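Local coordinates for uncharacterized protein (PDB 6I86) that is of unknown function but is encoded in the gene cluster for crocagin, a ribosomally made peptide product, and so probably takes part in its biosynthesis, at residues V7-L12 with K63-L68; W17-D22 with L51-V56; V119-S124 with G148-W153. All blocks are in the same frame, centred on the assembly; numbering follows the deposited sequence.

Interaction 1: residues V7-L12 with K63-L68; sequences VAEIIL and KVRCIL
Glu9 and Arg65 face each other as a non-hydrogen-bonded pair of two antiparallel strands, 7-12 and 63-68, and their side chains run side by side to form a salt bridge. Arg65 offers its guanidinium side-on: NE and NH2 both donate to Glu9 OE2, each at 2.9 Å. The oxygen lies in the guanidinium plane, but both nitrogens stand some 30° out of the carboxylate plane, on the same face. A bend at chi3 (-57°) turns the Arg65 NE back toward the acid. The other oxygen, Glu9 OE1, rests against the Lys63 chain at CD, 3.4 Å away, and accepts from a water that Lys63 NZ holds only weakly. Lys63 NZ, hydrogen-bonded to the carbonyl of Glu144, stays 4.4 Å from Glu9 OE1, too far for a salt bridge, though its charge probably still helps stabilise the acid.

Apolar contacts flank this polar patch. Val7 CG1 lies 4.0 Å from Ile67 CG1, and at the other end Ile11 CD1 touches Lys63 CE at 3.7 Å, alongside the lysine chain. On the reverse face Ile10 CG1 packs beside Val64 CB.

The backbones are joined by two reciprocal pairs of hydrogen bonds, Ala8 with Cys66 and Ile10 with Val64; Cys66 N to Ala8 O and Val64 N to Ile10 O are the shortest, both 2.8 Å.

Residues 7-12 lie on strand 4-14, an outermost strand of a mixed sheet, while 63-68 is bonded on its far side to strand 148-154. The face carrying Ala8, Ile10, Val64 and Cys66 turns inward, onto strands 17-22, 94-99 and 107-111 of the second sheet.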
loop_
_atom_site.group_PDB
_atom_site.type_symbol
_atom_site.label_atom_id
_atom_site.label_comp_id
_atom_site.label_asym_id
_atom_site.label_seq_id
_atom_site.Cartn_x
_atom_site.Cartn_y
_atom_site.Cartn_z
ATOM N N VAL A 7 0.215 7.491 11.367
ATOM C CA VAL A 7 0.924 6.232 11.144
ATOM C C VAL A 7 -0.018 5.075 11.451
ATOM O O VAL A 7 -0.713 5.081 12.473
ATOM C CB VAL A 7 2.202 6.114 12.004
ATOM C CG1 VAL A 7 2.962 4.842 11.656
ATOM C CG2 VAL A 7 3.103 7.333 11.831
ATOM N N ALA A 8 -0.033 4.077 10.567
ATOM C CA ALA A 8 -0.753 2.838 10.819
ATOM C C ALA A 8 -0.066 1.702 10.073
ATOM O O ALA A 8 0.633 1.915 9.078
ATOM C CB ALA A 8 -2.226 2.933 10.401
ATOM N N GLU A 9 -0.274 0.486 10.573
ATOM C CA GLU A 9 0.267 -0.715 9.955
ATOM C C GLU A 9 -0.858 -1.695 9.663
ATOM O O GLU A 9 -1.810 -1.815 10.442
ATOM C CB GLU A 9 1.312 -1.401 10.848
ATOM C CG GLU A 9 2.563 -0.584 11.109
ATOM C CD GLU A 9 3.497 -1.272 12.083
ATOM O OE1 GLU A 9 3.261 -2.459 12.393
ATOM O OE2 GLU A 9 4.465 -0.628 12.540
ATOM N N ILE A 10 -0.741 -2.393 8.537
ATOM C CA ILE A 10 -1.641 -3.485 8.195
ATOM C C ILE A 10 -0.811 -4.732 7.929
ATOM O O ILE A 10 0.336 -4.662 7.475
ATOM C CB ILE A 10 -2.535 -3.165 6.976
ATOM C CG1 ILE A 10 -1.686 -2.913 5.729
ATOM C CG2 ILE A 10 -3.434 -1.971 7.268
ATOM C CD1 ILE A 10 -2.502 -2.729 4.468
ATOM N N ILE A 11 -1.403 -5.884 8.225
ATOM C CA ILE A 11 -0.822 -7.183 7.915
ATOM C C ILE A 11 -1.850 -7.944 7.094
ATOM O O ILE A 11 -2.971 -8.177 7.562
ATOM C CB ILE A 11 -0.446 -7.966 9.182
ATOM C CG1 ILE A 11 0.511 -7.156 10.058
ATOM C CG2 ILE A 11 0.175 -9.303 8.815
ATOM C CD1 ILE A 11 0.856 -7.839 11.360
ATOM N N LEU A 12 -1.481 -8.314 5.872
ATOM C CA LEU A 12 -2.423 -8.996 4.998
ATOM C C LEU A 12 -1.681 -10.023 4.153
ATOM O O LEU A 12 -0.482 -9.864 3.906
ATOM C CB LEU A 12 -3.177 -8.015 4.084
ATOM C CG LEU A 12 -2.582 -6.713 3.533
ATOM C CD1 LEU A 12 -1.153 -6.860 3.031
ATOM C CD2 LEU A 12 -3.481 -6.209 2.417
ATOM N N LYS A 63 3.674 -7.170 6.410
ATOM C CA LYS A 63 3.372 -6.030 7.262
ATOM C C LYS A 63 3.771 -4.760 6.522
ATOM O O LYS A 63 4.941 -4.590 6.157
ATOM C CB LYS A 63 4.112 -6.142 8.594
ATOM C CG LYS A 63 3.972 -4.931 9.502
ATOM C CD LYS A 63 4.763 -5.113 10.796
ATOM C CE LYS A 63 4.180 -6.220 11.662
ATOM N NZ LYS A 63 4.975 -6.435 12.905
ATOM N N VAL A 64 2.803 -3.877 6.292
ATOM C CA VAL A 64 3.023 -2.635 5.563
ATOM C C VAL A 64 2.694 -1.478 6.493
ATOM O O VAL A 64 1.560 -1.362 6.974
ATOM C CB VAL A 64 2.179 -2.561 4.282
ATOM C CG1 VAL A 64 2.501 -1.290 3.504
ATOM C CG2 VAL A 64 2.412 -3.793 3.421
ATOM N N ARG A 65 3.685 -0.631 6.752
ATOM C CA ARG A 65 3.481 0.586 7.522
ATOM C C ARG A 65 3.203 1.738 6.568
ATOM O O ARG A 65 3.924 1.925 5.584
ATOM C CB ARG A 65 4.706 0.896 8.383
ATOM C CG ARG A 65 4.596 2.195 9.163
ATOM C CD ARG A 65 5.817 2.412 10.042
ATOM N NE ARG A 65 6.026 1.303 10.971
ATOM C CZ ARG A 65 7.208 0.968 11.476
ATOM N NH1 ARG A 65 8.290 1.659 11.145
ATOM N NH2 ARG A 65 7.310 -0.055 12.312
ATOM N N CYS A 66 2.133 2.483 6.836
ATOM C CA CYS A 66 1.769 3.648 6.042
ATOM C C CYS A 66 1.878 4.892 6.908
ATOM O O CYS A 66 1.382 4.912 8.040
ATOM C CB CYS A 66 0.356 3.518 5.479
ATOM S SG CYS A 66 -0.079 4.808 4.289
ATOM N N ILE A 67 2.525 5.925 6.378
ATOM C CA ILE A 67 2.799 7.150 7.115
ATOM C C ILE A 67 2.350 8.341 6.285
ATOM O O ILE A 67 2.720 8.462 5.111
ATOM C CB ILE A 67 4.296 7.278 7.459
ATOM C CG1 ILE A 67 4.768 6.079 8.284
ATOM C CG2 ILE A 67 4.574 8.588 8.185
ATOM C CD1 ILE A 67 6.269 5.944 8.341
ATOM N N LEU A 68 1.550 9.212 6.892
ATOM C CA LEU A 68 1.368 10.564 6.384
ATOM C C LEU A 68 2.432 11.435 7.038
ATOM O O LEU A 68 2.506 11.511 8.271
ATOM C CB LEU A 68 -0.032 11.094 6.686
ATOM C CG LEU A 68 -0.240 12.572 6.347
ATOM C CD1 LEU A 68 -0.252 12.792 4.839
ATOM C CD2 LEU A 68 -1.516 13.105 6.979
HETATM O O HOH W 1 5.690 -3.227 13.840
#

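Interaction 2: residues W17-D22 with L51-V56; sequences WILFFD and LVLLQV
Leu53 packs over one face of the Trp17 indole, its CD1 almost above the centre of the six-membered ring, 3.8 Å from the centroid and 11° off the normal, a well-centred CH-pi contact. The second methyl, Leu53 CD2, covers the pyrrole end of the same face, 3.7 Å from Trp17 CD1. CG of Leu53 is anti to its backbone N (chi1 -169°), which brings it up to Trp17 CG, and both methyls branch from it over the indole.

At the edge of the indole, its five-membered ring makes one polar contact. Trp17 NE1 donates to Gln55 OE1 at 3.0 Å, a bent bond whose donor stands 35° out of the amide carbonyl plane.

The backbones are held by paired bonds between Ile18 and Leu54 and between Phe20 and Val52; Ile18 N to Leu54 O and Leu54 N to Ile18 O are both 2.7 Å. Strands 17-22 and 51-55 thus form one edge of a four-stranded antiparallel sheet, 51-55 being its outermost strand and 94-99 bonding to the other side of 17-22. The connection between the two strands includes helix 38-47, which comes back to cover Trp17 and Leu51.

Apolar packing continues on both faces. Beside Trp17, Leu19 CD2 touches both Leu51 CD1 and Leu53 CG, 4.0 Å from each. The opposite face brings Ile18, Phe20, Val52 and Leu54 together: Leu54 CD1 approaches the Phe20 ring over its face, offset toward the rim and nearest CE1 at 3.8 Å. Leu54 also touches Arg121 and Trp123 of strand 115-123, in the other sheet.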
loop_
_atom_site.group_PDB
_atom_site.type_symbol
_atom_site.label_atom_id
_atom_site.label_comp_id
_atom_site.label_asym_id
_atom_site.label_seq_id
_atom_site.Cartn_x
_atom_site.Cartn_y
_atom_site.Cartn_z
ATOM N N TRP A 17 -0.107 -8.775 -5.942
ATOM C CA TRP A 17 -0.288 -7.333 -5.841
ATOM C C TRP A 17 -1.065 -6.954 -4.586
ATOM O O TRP A 17 -2.144 -7.497 -4.327
ATOM C CB TRP A 17 -1.019 -6.787 -7.068
ATOM C CG TRP A 17 -0.222 -6.824 -8.331
ATOM C CD1 TRP A 17 1.102 -7.126 -8.464
ATOM C CD2 TRP A 17 -0.700 -6.526 -9.645
ATOM N NE1 TRP A 17 1.476 -7.042 -9.783
ATOM C CE2 TRP A 17 0.386 -6.674 -10.530
ATOM C CE3 TRP A 17 -1.943 -6.151 -10.160
ATOM C CZ2 TRP A 17 0.266 -6.462 -11.902
ATOM C CZ3 TRP A 17 -2.062 -5.940 -11.521
ATOM C CH2 TRP A 17 -0.964 -6.095 -12.376
ATOM N N ILE A 18 -0.515 -6.011 -3.824
ATOM C CA ILE A 18 -1.256 -5.268 -2.812
ATOM C C ILE A 18 -1.577 -3.903 -3.402
ATOM O O ILE A 18 -0.700 -3.249 -3.980
ATOM C CB ILE A 18 -0.451 -5.135 -1.508
ATOM C CG1 ILE A 18 -0.111 -6.516 -0.949
ATOM C CG2 ILE A 18 -1.227 -4.327 -0.484
ATOM C CD1 ILE A 18 1.014 -6.513 0.066
ATOM N N LEU A 19 -2.831 -3.473 -3.276
ATOM C CA LEU A 19 -3.317 -2.276 -3.950
ATOM C C LEU A 19 -3.813 -1.263 -2.930
ATOM O O LEU A 19 -4.599 -1.605 -2.041
ATOM C CB LEU A 19 -4.435 -2.625 -4.938
ATOM C CG LEU A 19 -4.094 -3.693 -5.978
ATOM C CD1 LEU A 19 -5.353 -4.165 -6.690
ATOM C CD2 LEU A 19 -3.068 -3.178 -6.979
ATOM N N PHE A 20 -3.358 -0.019 -3.066
ATOM C CA PHE A 20 -3.754 1.085 -2.204
ATOM C C PHE A 20 -4.544 2.093 -3.023
ATOM O O PHE A 20 -4.142 2.439 -4.134
ATOM C CB PHE A 20 -2.540 1.785 -1.587
ATOM C CG PHE A 20 -1.961 1.079 -0.399
ATOM C CD1 PHE A 20 -2.031 -0.296 -0.282
ATOM C CD2 PHE A 20 -1.348 1.800 0.606
ATOM C CE1 PHE A 20 -1.497 -0.938 0.815
ATOM C CE2 PHE A 20 -0.815 1.163 1.700
ATOM C CZ PHE A 20 -0.888 -0.208 1.807
ATOM N N PHE A 21 -5.654 2.579 -2.470
ATOM C CA PHE A 21 -6.515 3.477 -3.229
ATOM C C PHE A 21 -7.485 4.178 -2.291
ATOM O O PHE A 21 -7.682 3.765 -1.143
ATOM C CB PHE A 21 -7.290 2.722 -4.318
ATOM C CG PHE A 21 -7.864 1.413 -3.852
ATOM C CD1 PHE A 21 -9.139 1.350 -3.307
ATOM C CD2 PHE A 21 -7.125 0.243 -3.949
ATOM C CE1 PHE A 21 -9.665 0.140 -2.880
ATOM C CE2 PHE A 21 -7.645 -0.966 -3.512
ATOM C CZ PHE A 21 -8.915 -1.016 -2.979
ATOM N N ASP A 22 -8.091 5.246 -2.803
ATOM C CA ASP A 22 -9.151 5.927 -2.077
ATOM C C ASP A 22 -10.377 5.030 -1.997
ATOM O O ASP A 22 -10.667 4.263 -2.920
ATOM C CB ASP A 22 -9.499 7.248 -2.761
ATOM C CG ASP A 22 -10.397 8.127 -1.913
ATOM O OD1 ASP A 22 -11.619 7.878 -1.884
ATOM O OD2 ASP A 22 -9.882 9.069 -1.275
ATOM N N LEU A 51 -4.340 4.682 -7.856
ATOM C CA LEU A 51 -3.923 3.606 -6.971
ATOM C C LEU A 51 -2.408 3.478 -6.998
ATOM O O LEU A 51 -1.743 3.865 -7.964
ATOM C CB LEU A 51 -4.595 2.260 -7.334
ATOM C CG LEU A 51 -4.199 1.353 -8.508
ATOM C CD1 LEU A 51 -2.916 0.561 -8.258
ATOM C CD2 LEU A 51 -5.345 0.397 -8.797
ATOM N N VAL A 52 -1.873 2.931 -5.909
ATOM C CA VAL A 52 -0.461 2.597 -5.777
ATOM C C VAL A 52 -0.350 1.083 -5.658
ATOM O O VAL A 52 -1.149 0.449 -4.958
ATOM C CB VAL A 52 0.176 3.307 -4.562
ATOM C CG1 VAL A 52 1.525 2.698 -4.214
ATOM C CG2 VAL A 52 0.316 4.800 -4.837
ATOM N N LEU A 53 0.625 0.501 -6.356
ATOM C CA LEU A 53 0.729 -0.946 -6.515
ATOM C C LEU A 53 1.962 -1.450 -5.773
ATOM O O LEU A 53 3.078 -0.985 -6.026
ATOM C CB LEU A 53 0.784 -1.319 -8.001
ATOM C CG LEU A 53 0.646 -2.780 -8.440
ATOM C CD1 LEU A 53 0.034 -2.844 -9.834
ATOM C CD2 LEU A 53 1.989 -3.497 -8.426
ATOM N N LEU A 54 1.753 -2.404 -4.864
ATOM C CA LEU A 54 2.823 -3.045 -4.104
ATOM C C LEU A 54 2.952 -4.492 -4.568
ATOM O O LEU A 54 2.122 -5.338 -4.216
ATOM C CB LEU A 54 2.542 -2.983 -2.605
ATOM C CG LEU A 54 2.797 -1.662 -1.885
ATOM C CD1 LEU A 54 1.995 -1.603 -0.599
ATOM C CD2 LEU A 54 4.276 -1.533 -1.585
ATOM N N GLN A 55 3.994 -4.775 -5.345
ATOM C CA GLN A 55 4.230 -6.117 -5.858
ATOM C C GLN A 55 5.039 -6.935 -4.861
ATOM O O GLN A 55 5.980 -6.433 -4.239
ATOM C CB GLN A 55 4.962 -6.063 -7.202
ATOM C CG GLN A 55 5.354 -7.425 -7.758
ATOM C CD GLN A 55 5.353 -7.463 -9.274
ATOM O OE1 GLN A 55 4.460 -6.916 -9.920
ATOM N NE2 GLN A 55 6.355 -8.117 -9.850
ATOM N N VAL A 56 4.656 -8.201 -4.702
ATOM C CA VAL A 56 5.433 -9.162 -3.937
ATOM C C VAL A 56 5.882 -10.262 -4.889
ATOM O O VAL A 56 5.280 -10.496 -5.941
ATOM C CB VAL A 56 4.652 -9.756 -2.748
ATOM C CG1 VAL A 56 4.210 -8.653 -1.803
ATOM C CG2 VAL A 56 3.459 -10.565 -3.240
#

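Interaction 3: residues V119-S124 with G148-W153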
loop_
_atom_site.group_PDB
_atom_site.type_symbol
_atom_site.label_atom_id
_atom_site.label_comp_id
_atom_site.label_asym_id
_atom_site.label_seq_id
_atom_site.Cartn_x
_atom_site.Cartn_y
_atom_site.Cartn_z
ATOM N N VAL A 119 4.026 9.960 -3.091
ATOM C CA VAL A 119 4.037 8.667 -2.420
ATOM C C VAL A 119 5.406 8.041 -2.610
ATOM O O VAL A 119 5.875 7.897 -3.745
ATOM C CB VAL A 119 2.941 7.729 -2.953
ATOM C CG1 VAL A 119 3.088 6.340 -2.339
ATOM C CG2 VAL A 119 1.571 8.299 -2.654
ATOM N N LEU A 120 6.044 7.668 -1.508
ATOM C CA LEU A 120 7.284 6.912 -1.548
ATOM C C LEU A 120 6.978 5.471 -1.168
ATOM O O LEU A 120 6.506 5.203 -0.058
ATOM C CB LEU A 120 8.329 7.507 -0.605
ATOM C CG LEU A 120 9.693 6.816 -0.646
ATOM C CD1 LEU A 120 10.361 7.074 -1.992
ATOM C CD2 LEU A 120 10.577 7.305 0.495
ATOM N N ARG A 121 7.234 4.552 -2.092
ATOM C CA ARG A 121 7.173 3.126 -1.808
ATOM C C ARG A 121 8.577 2.635 -1.496
ATOM O O ARG A 121 9.441 2.619 -2.378
ATOM C CB ARG A 121 6.595 2.336 -2.980
ATOM C CG ARG A 121 6.752 0.829 -2.801
ATOM C CD ARG A 121 6.304 0.053 -4.025
ATOM N NE ARG A 121 7.359 -0.102 -5.020
ATOM C CZ ARG A 121 8.134 -1.179 -5.108
ATOM N NH1 ARG A 121 7.970 -2.181 -4.254
ATOM N NH2 ARG A 121 9.070 -1.256 -6.043
ATOM N N GLU A 122 8.801 2.241 -0.248
ATOM C CA GLU A 122 10.038 1.600 0.172
ATOM C C GLU A 122 9.733 0.144 0.493
ATOM O O GLU A 122 8.789 -0.142 1.237
ATOM C CB GLU A 122 10.636 2.296 1.393
ATOM C CG GLU A 122 11.051 3.728 1.131
ATOM C CD GLU A 122 11.579 4.419 2.369
ATOM O OE1 GLU A 122 12.803 4.651 2.444
ATOM O OE2 GLU A 122 10.766 4.730 3.268
ATOM N N TRP A 123 10.521 -0.769 -0.067
ATOM C CA TRP A 123 10.268 -2.187 0.125
ATOM C C TRP A 123 11.580 -2.921 0.347
ATOM O O TRP A 123 12.596 -2.609 -0.281
ATOM C CB TRP A 123 9.529 -2.787 -1.077
ATOM C CG TRP A 123 8.914 -4.109 -0.786
ATOM C CD1 TRP A 123 9.463 -5.337 -1.009
ATOM C CD2 TRP A 123 7.631 -4.342 -0.202
ATOM N NE1 TRP A 123 8.595 -6.322 -0.608
ATOM C CE2 TRP A 123 7.462 -5.736 -0.107
ATOM C CE3 TRP A 123 6.604 -3.506 0.247
ATOM C CZ2 TRP A 123 6.310 -6.313 0.421
ATOM C CZ3 TRP A 123 5.465 -4.079 0.769
ATOM C CH2 TRP A 123 5.324 -5.469 0.852
ATOM N N SER A 124 11.547 -3.896 1.248
ATOM C CA SER A 124 12.685 -4.761 1.536
ATOM C C SER A 124 12.349 -6.156 1.021
ATOM O O SER A 124 11.541 -6.871 1.622
ATOM C CB SER A 124 12.992 -4.783 3.030
ATOM O OG SER A 124 14.032 -5.700 3.317
ATOM N N GLY A 148 7.464 -3.335 4.072
ATOM C CA GLY A 148 7.524 -2.117 3.287
ATOM C C GLY A 148 6.926 -0.958 4.055
ATOM O O GLY A 148 6.164 -1.141 5.011
ATOM N N ILE A 149 7.293 0.249 3.632
ATOM C CA ILE A 149 6.780 1.480 4.221
ATOM C C ILE A 149 6.292 2.378 3.094
ATOM O O ILE A 149 7.046 2.670 2.158
ATOM C CB ILE A 149 7.843 2.205 5.071
ATOM C CG1 ILE A 149 8.367 1.286 6.180
ATOM C CG2 ILE A 149 7.262 3.476 5.674
ATOM C CD1 ILE A 149 9.401 1.937 7.076
ATOM N N ILE A 150 5.037 2.809 3.182
ATOM C CA ILE A 150 4.427 3.704 2.206
ATOM C C ILE A 150 4.259 5.063 2.869
ATOM O O ILE A 150 3.521 5.194 3.852
ATOM C CB ILE A 150 3.077 3.169 1.706
ATOM C CG1 ILE A 150 3.218 1.712 1.270
ATOM C CG2 ILE A 150 2.569 4.016 0.554
ATOM C CD1 ILE A 150 4.314 1.504 0.249
ATOM N N THR A 151 4.936 6.074 2.335
ATOM C CA THR A 151 4.918 7.408 2.919
ATOM C C THR A 151 4.250 8.384 1.963
ATOM O O THR A 151 4.611 8.455 0.784
ATOM C CB THR A 151 6.330 7.890 3.254
ATOM O OG1 THR A 151 6.977 6.926 4.092
ATOM C CG2 THR A 151 6.269 9.223 3.989
ATOM N N LEU A 152 3.282 9.132 2.479
ATOM C CA LEU A 152 2.578 10.155 1.723
ATOM C C LEU A 152 2.959 11.529 2.254
ATOM O O LEU A 152 3.142 11.707 3.461
ATOM C CB LEU A 152 1.058 9.972 1.826
ATOM C CG LEU A 152 0.310 8.924 0.996
ATOM C CD1 LEU A 152 0.775 7.504 1.295
ATOM C CD2 LEU A 152 -1.190 9.057 1.228
ATOM N N TRP A 153 3.080 12.497 1.350
ATOM C CA TRP A 153 3.182 13.892 1.750
ATOM C C TRP A 153 2.599 14.746 0.636
ATOM O O TRP A 153 2.585 14.317 -0.526
ATOM C CB TRP A 153 4.629 14.305 2.088
ATOM C CG TRP A 153 5.649 14.261 0.989
ATOM C CD1 TRP A 153 6.042 15.300 0.198
ATOM C CD2 TRP A 153 6.449 13.137 0.603
ATOM N NE1 TRP A 153 7.020 14.887 -0.673
ATOM C CE2 TRP A 153 7.288 13.562 -0.446
ATOM C CE3 TRP A 153 6.527 11.809 1.033
ATOM C CZ2 TRP A 153 8.192 12.707 -1.074
ATOM C CZ3 TRP A 153 7.427 10.960 0.409
ATOM C CH2 TRP A 153 8.249 11.412 -0.630
HETATM O O HOH W 2 8.157 5.214 2.571
#
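Trp123 and Gly148 meet as a non-hydrogen-bonded pair, and the indole folds across the glycine backbone. CG of Trp123 is anti to its backbone N (chi1 -164°), and the six-membered ring lies against the neighbouring strand, CE3 being 3.5 Å from Gly148 CA. Gly148 N stands over one face of the indole, offset toward the rim. Gly148 has no side chain, and the Trp123 ring lies directly against its CA. The indole NE1 bonds to Glu128.

A second tryptophan works from the other end. A chi1 of 64° sets CG of Trp153 between the backbone N and the carbonyl carbon, and from there the ring meets Leu120 with its edge, CZ3 lying 3.7 Å from Leu120 CB.

Between them, on the Trp123 face, branched chains interlock. Val119 splits its methyls: CG1 touches Ile150 CG2 at 3.7 Å, while CG2 touches Leu152 CG at 3.9 Å. Ile150 CD1 comes up against the base of Arg121, 3.9 Å from its CA and close to its CG as well, and the arginine then leads away to a salt bridge with Glu84 and a glycerol probably left from crystallisation.

On the other face a water lies among Glu122 OE2, Ile149 O and Thr151 OG1, its oxygen 2.6 Å from the hydroxyl; it stands between the acid and the threonine, whose OE2 and OG1 are 4.5 Å apart. Glu122 OE1 turns to the backbone N of Met77.

Paired backbone bonds, Leu120 with Thr151 and Glu122 with Ile149, complete a regular antiparallel pairing, with Thr151 O accepting from Leu120 N at 2.8 Å. These are inner strands of the five-stranded mixed sheet, and their Val119-Ile150 face packs against strand 51-55 of the second sheet, so that two beta sheets pack face to face around an apolar interior.

How the interactions relate
The three contacts lie around one core, their centres 10 to 12 Å apart. Interactions 1 and 3 share the five-stranded mixed sheet, where strands 60-69 and 148-154 are parallel neighbours and join the two contacts directly. Interaction 2 belongs to the four-stranded sheet packed against it: Phe20 and Ile18 reach interaction 1, while Leu54 touches Ile150, Arg121 and Trp123 of interaction 3. Along the chain, strand 4-14 leads to 17-22 and 51-55 to 60-69, so interaction 2 is enclosed by interaction 1, and interaction 3 follows both. The first half of the protein therefore supplies strands to both sheets, and the second half completes them around the shared apolar interior.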